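Local coordinates for putative D-glycero-D-manno-heptose 7-phosphate kinase (Campylobacter jejuni subsp. jejuni, PDB 4N3O), which catalyses the ATP-dependent phosphorylation of D-glycero-alpha-D-manno-heptose 7-phosphate at C-1, a step toward the GDP-heptose used in capsule biosynthesis, at residues T9-R14 / Y165-G170; V126-A131 / E335-W340. One frame throughout, in Å; residues are numbered along the deposited sequence.

Interactions 1 and 2 lie side by side, their centres about 9 Å apart, and share one sheet, in which strands 6-21 and 338-341 are antiparallel neighbours. The chain order crosses them: 9-14, 126-131, 165-170, 335-340. They meet directly where Lys338 N is probably hydrogen-bonded to Gln10 O at 2.9 Å, and where Thr9 CG2 packs on Ser339 CB at 3.6 Å. Interaction 1 ends at the probable catalytic centre, since Arg14, assigned by similarity as transition-state stabilizer, pairs with Asp163, the likely proton acceptor. Interaction 2 is more remote, the side chain of Val337 lying about 12 Å from that of Arg14.

Interaction 1 of 2, residues T9-R14 / Y165-G170; sequences TQTPLR and YAATFG
Strand 9-14 and the helical residues 165-169 run roughly antiparallel, the axes of these short segments at 137° and 7.4 Å apart at the closest point. The backbones come nearest at Pro12 and Ala167, whose CA atoms are 5.8 Å apart; farther along the strand, Arg14 lies opposite Ala166. The helix presents two alanines here, consistent with the close approach, and no hydrogen bond crosses the gap. Ala167 meets two consecutive strand residues. Its methyl touches that of Thr11, CB to CG2 at 3.8 Å, and the Thr11 torsion explains the fit: CG2 stands anti to the backbone N while OG1 sits beside that N. Pro12 brings its ring carbon CD up to the carbonyl oxygen of Ala167, 3.8 Å from CD to O, a van der Waals approach. At the end of the segment 9-14, Arg14 CB and Ala166 CB meet loosely at 4.2 Å, so that Arg14 touches the helix through the root of its side chain. Its guanidinium end goes elsewhere, NE forming a salt bridge with Asp163, near the start of the same helix. Helical geometry stops at Gly170, which takes a positive phi of 67° while its N still bonds to Ala166 O at 2.7 Å. On another side of the helix, Thr168 packs against helices 118-134 and 140-153. Assignments by similarity make Arg14 the transition-state stabilizer and Asp163 the proton acceptor, so this close strand-helix packing joins the two elements that bear the probable catalytic pair of a GHMP kinase.

Interaction 2 of 2, residues V126-A131 / E335-W340; sequences VIKAFA and EGVKSW
Lys128 reaches from helix 118-134 across Val337 to Ser339, using its aliphatic chain for both contacts. Its CG stands anti to the backbone N (chi1 -178°), the chain bends at chi2 (65°), and from there it runs extended to NZ. The lysine and valine side chains cross obliquely near the root of the lysine. Of the two valine methyls, CG2 does most of the touching, 3.7 Å from Lys128 CG and 3.9 Å from Lys128 CB, whereas CG1 grazes the same CG at 4.2 Å. Ser339 takes up the chain farther out. Its chi1 of 63° sets OG between the backbone N and the carbonyl carbon, where it lies 3.4 Å from Lys128 CE, and its CB is 4.0 Å from that same carbon. The approach is to the methylene next to the ammonium group, and no hydrogen bond links the two segments; OG instead has a weak hydrogen bond to Glu132, just beyond the helical segment. Lys128 NZ forms a long, weak ion pair with Glu140. Lys338, between the two contacting residues, has its CB pointing away from the helix. The contact thus places helix 118-134 against strand 338-341, which pairs with strand 6-21, and against the residue just before it, Val337. Val337 also packs on Thr11 of strand 6-21, Lys128 on Ile143 of helix 140-153, and Trp340 reaches Glu197 of the second subunit through an NE1 hydrogen bond.

Interaction 1 of 2, residues T9-R14 / Y165-G170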
loop_
_atom_site.group_PDB
_atom_site.type_symbol
_atom_site.label_atom_id
_atom_site.label_comp_id
_atom_site.label_asym_id
_atom_site.label_seq_id
_atom_site.Cartn_x
_atom_site.Cartn_y
_atom_site.Cartn_z
ATOM N N THR A 9 13.702 -1.911 10.529
ATOM C CA THR A 9 13.451 -2.821 9.422
ATOM C C THR A 9 11.935 -2.890 9.191
ATOM O O THR A 9 11.113 -2.689 10.118
ATOM C CB THR A 9 14.027 -4.251 9.616
ATOM O OG1 THR A 9 13.280 -4.964 10.593
ATOM C CG2 THR A 9 15.472 -4.206 10.028
ATOM N N GLN A 10 11.586 -3.188 7.952
ATOM C CA GLN A 10 10.199 -3.297 7.520
ATOM C C GLN A 10 10.154 -4.544 6.631
ATOM O O GLN A 10 10.924 -4.668 5.672
ATOM C CB GLN A 10 9.816 -2.026 6.779
ATOM C CG GLN A 10 8.398 -2.009 6.280
ATOM C CD GLN A 10 8.001 -0.679 5.643
ATOM O OE1 GLN A 10 8.768 0.300 5.628
ATOM N NE2 GLN A 10 6.791 -0.639 5.125
ATOM N N THR A 11 9.264 -5.465 6.966
ATOM C CA THR A 11 9.192 -6.754 6.314
ATOM C C THR A 11 7.758 -7.020 5.921
ATOM O O THR A 11 6.865 -6.944 6.743
ATOM C CB THR A 11 9.648 -7.841 7.315
ATOM O OG1 THR A 11 10.897 -7.449 7.929
ATOM C CG2 THR A 11 9.789 -9.206 6.633
ATOM N N PRO A 12 7.528 -7.364 4.659
ATOM C CA PRO A 12 6.157 -7.563 4.251
ATOM C C PRO A 12 5.578 -8.918 4.566
ATOM O O PRO A 12 6.294 -9.905 4.656
ATOM C CB PRO A 12 6.243 -7.404 2.725
ATOM C CG PRO A 12 7.597 -7.892 2.383
ATOM C CD PRO A 12 8.479 -7.549 3.545
ATOM N N LEU A 13 4.264 -8.948 4.722
ATOM C CA LEU A 13 3.525 -10.177 4.907
ATOM C C LEU A 13 3.285 -10.730 3.508
ATOM O O LEU A 13 3.630 -10.089 2.508
ATOM C CB LEU A 13 2.206 -9.903 5.607
ATOM C CG LEU A 13 2.393 -9.365 7.029
ATOM C CD1 LEU A 13 1.041 -9.039 7.652
ATOM C CD2 LEU A 13 3.115 -10.378 7.895
ATOM N N ARG A 14 2.698 -11.908 3.420
ATOM C CA ARG A 14 2.489 -12.521 2.130
ATOM C C ARG A 14 1.117 -13.086 1.995
ATOM O O ARG A 14 0.471 -13.442 2.970
ATOM C CB ARG A 14 3.457 -13.687 1.910
ATOM C CG ARG A 14 3.276 -14.775 2.955
ATOM C CD ARG A 14 3.327 -16.152 2.328
ATOM N NE ARG A 14 2.986 -17.210 3.279
ATOM C CZ ARG A 14 1.751 -17.440 3.736
ATOM N NH1 ARG A 14 0.731 -16.652 3.384
ATOM N NH2 ARG A 14 1.537 -18.446 4.579
ATOM N N TYR A 165 11.305 -17.268 2.650
ATOM C CA TYR A 165 11.821 -16.799 1.371
ATOM C C TYR A 165 10.965 -15.649 0.855
ATOM O O TYR A 165 11.480 -14.714 0.282
ATOM C CB TYR A 165 11.873 -17.904 0.299
ATOM C CG TYR A 165 12.851 -19.036 0.552
ATOM C CD1 TYR A 165 14.195 -18.785 0.775
ATOM C CD2 TYR A 165 12.440 -20.374 0.470
ATOM C CE1 TYR A 165 15.103 -19.824 0.978
ATOM C CE2 TYR A 165 13.340 -21.417 0.657
ATOM C CZ TYR A 165 14.672 -21.136 0.916
ATOM O OH TYR A 165 15.578 -22.165 1.104
ATOM N N ALA A 166 9.655 -15.736 1.052
ATOM C CA ALA A 166 8.754 -14.680 0.608
ATOM C C ALA A 166 9.057 -13.384 1.350
ATOM O O ALA A 166 9.173 -12.316 0.736
ATOM C CB ALA A 166 7.299 -15.076 0.850
ATOM N N ALA A 167 9.174 -13.469 2.669
ATOM C CA ALA A 167 9.453 -12.280 3.478
ATOM C C ALA A 167 10.825 -11.659 3.173
ATOM O O ALA A 167 10.971 -10.445 3.133
ATOM C CB ALA A 167 9.355 -12.624 4.947
ATOM N N THR A 168 11.821 -12.501 2.948
ATOM C CA THR A 168 13.181 -12.036 2.684
ATOM C C THR A 168 13.376 -11.507 1.257
ATOM O O THR A 168 13.927 -10.410 1.063
ATOM C CB THR A 168 14.195 -13.175 2.936
ATOM O OG1 THR A 168 14.231 -13.504 4.332
ATOM C CG2 THR A 168 15.558 -12.752 2.528
ATOM N N PHE A 169 12.927 -12.291 0.273
ATOM C CA PHE A 169 13.087 -11.955 -1.137
ATOM C C PHE A 169 11.970 -11.098 -1.690
ATOM O O PHE A 169 12.198 -10.307 -2.580
ATOM C CB PHE A 169 13.254 -13.221 -1.988
ATOM C CG PHE A 169 14.594 -13.875 -1.835
ATOM C CD1 PHE A 169 14.857 -14.727 -0.769
ATOM C CD2 PHE A 169 15.613 -13.627 -2.758
ATOM C CE1 PHE A 169 16.106 -15.324 -0.622
ATOM C CE2 PHE A 169 16.866 -14.228 -2.622
ATOM C CZ PHE A 169 17.112 -15.076 -1.546
ATOM N N GLY A 170 10.754 -11.278 -1.201
ATOM C CA GLY A 170 9.655 -10.453 -1.671
ATOM C C GLY A 170 9.274 -10.689 -3.119
ATOM O O GLY A 170 9.858 -11.533 -3.800
#

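Interaction 2 of 2, residues V126-A131 / E335-W340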
loop_
_atom_site.group_PDB
_atom_site.type_symbol
_atom_site.label_atom_id
_atom_site.label_comp_id
_atom_site.label_asym_id
_atom_site.label_seq_id
_atom_site.Cartn_x
_atom_site.Cartn_y
_atom_site.Cartn_z
ATOM N N VAL A 126 13.482 -9.168 12.532
ATOM C CA VAL A 126 14.347 -9.024 13.701
ATOM C C VAL A 126 15.797 -9.430 13.380
ATOM O O VAL A 126 16.759 -8.687 13.668
ATOM C CB VAL A 126 13.776 -9.850 14.849
ATOM C CG1 VAL A 126 14.699 -9.824 16.042
ATOM C CG2 VAL A 126 12.389 -9.324 15.211
ATOM N N ILE A 127 15.953 -10.599 12.763
ATOM C CA ILE A 127 17.263 -11.071 12.366
ATOM C C ILE A 127 17.935 -9.999 11.528
ATOM O O ILE A 127 19.097 -9.685 11.736
ATOM C CB ILE A 127 17.164 -12.387 11.562
ATOM C CG1 ILE A 127 16.772 -13.539 12.498
ATOM C CG2 ILE A 127 18.497 -12.714 10.921
ATOM C CD1 ILE A 127 16.370 -14.825 11.804
ATOM N N LYS A 128 17.188 -9.421 10.587
ATOM C CA LYS A 128 17.719 -8.373 9.693
ATOM C C LYS A 128 18.151 -7.140 10.459
ATOM O O LYS A 128 19.101 -6.473 10.085
ATOM C CB LYS A 128 16.667 -7.995 8.657
ATOM C CG LYS A 128 17.110 -6.964 7.647
ATOM C CD LYS A 128 18.233 -7.439 6.736
ATOM C CE LYS A 128 18.605 -6.319 5.795
ATOM N NZ LYS A 128 19.712 -6.705 4.902
ATOM N N ALA A 129 17.451 -6.839 11.537
ATOM C CA ALA A 129 17.806 -5.702 12.358
ATOM C C ALA A 129 19.186 -5.926 12.998
ATOM O O ALA A 129 20.032 -5.037 12.999
ATOM C CB ALA A 129 16.753 -5.490 13.425
ATOM N N PHE A 130 19.404 -7.125 13.530
ATOM C CA PHE A 130 20.693 -7.474 14.143
ATOM C C PHE A 130 21.818 -7.507 13.115
ATOM O O PHE A 130 22.918 -7.044 13.379
ATOM C CB PHE A 130 20.613 -8.841 14.855
ATOM C CG PHE A 130 19.926 -8.793 16.182
ATOM C CD1 PHE A 130 20.569 -8.235 17.277
ATOM C CD2 PHE A 130 18.669 -9.325 16.352
ATOM C CE1 PHE A 130 19.950 -8.176 18.505
ATOM C CE2 PHE A 130 18.044 -9.281 17.581
ATOM C CZ PHE A 130 18.685 -8.706 18.662
ATOM N N ALA A 131 21.537 -8.071 11.946
ATOM C CA ALA A 131 22.524 -8.167 10.881
ATOM C C ALA A 131 23.033 -6.792 10.420
ATOM O O ALA A 131 24.233 -6.603 10.228
ATOM C CB ALA A 131 21.945 -8.940 9.705
ATOM N N GLU A 335 9.794 -5.538 -3.193
ATOM C CA GLU A 335 10.855 -5.857 -2.259
ATOM C C GLU A 335 10.454 -6.762 -1.121
ATOM O O GLU A 335 9.291 -6.849 -0.739
ATOM C CB GLU A 335 11.408 -4.565 -1.611
ATOM C CG GLU A 335 12.572 -3.895 -2.324
ATOM C CD GLU A 335 13.210 -2.785 -1.478
ATOM O OE1 GLU A 335 12.512 -1.800 -1.138
ATOM O OE2 GLU A 335 14.422 -2.886 -1.168
ATOM N N GLY A 336 11.468 -7.395 -0.553
ATOM C CA GLY A 336 11.316 -8.181 0.657
ATOM C C GLY A 336 11.767 -7.252 1.786
ATOM O O GLY A 336 11.634 -6.020 1.680
ATOM N N VAL A 337 12.342 -7.825 2.842
ATOM C CA VAL A 337 12.768 -7.040 3.990
ATOM C C VAL A 337 13.709 -5.899 3.619
ATOM O O VAL A 337 14.631 -6.083 2.838
ATOM C CB VAL A 337 13.467 -7.923 5.051
ATOM C CG1 VAL A 337 14.794 -8.452 4.535
ATOM C CG2 VAL A 337 13.665 -7.149 6.343
ATOM N N LYS A 338 13.441 -4.705 4.144
ATOM C CA LYS A 338 14.353 -3.582 3.927
ATOM C C LYS A 338 14.777 -3.042 5.298
ATOM O O LYS A 338 14.076 -3.215 6.278
ATOM C CB LYS A 338 13.759 -2.457 3.058
ATOM C CG LYS A 338 12.726 -1.559 3.719
ATOM C CD LYS A 338 11.302 -1.817 3.265
ATOM C CE LYS A 338 11.095 -1.251 1.873
ATOM N NZ LYS A 338 9.687 -1.408 1.442
ATOM N N SER A 339 15.940 -2.418 5.364
ATOM C CA SER A 339 16.418 -1.852 6.614
ATOM C C SER A 339 17.173 -0.590 6.360
ATOM O O SER A 339 17.695 -0.390 5.280
ATOM C CB SER A 339 17.380 -2.806 7.293
ATOM O OG SER A 339 18.481 -2.963 6.451
ATOM N N TRP A 340 17.253 0.246 7.384
ATOM C CA TRP A 340 17.990 1.490 7.306
ATOM C C TRP A 340 18.414 1.900 8.695
ATOM O O TRP A 340 17.866 1.435 9.683
ATOM C CB TRP A 340 17.158 2.592 6.623
ATOM C CG TRP A 340 15.852 2.995 7.319
ATOM C CD1 TRP A 340 15.658 4.088 8.114
ATOM C CD2 TRP A 340 14.578 2.343 7.225
ATOM N NE1 TRP A 340 14.349 4.161 8.517
ATOM C CE2 TRP A 340 13.661 3.103 7.981
ATOM C CE3 TRP A 340 14.122 1.194 6.574
ATOM C CZ2 TRP A 340 12.322 2.733 8.130
ATOM C CZ3 TRP A 340 12.779 0.833 6.712
ATOM C CH2 TRP A 340 11.901 1.598 7.480
#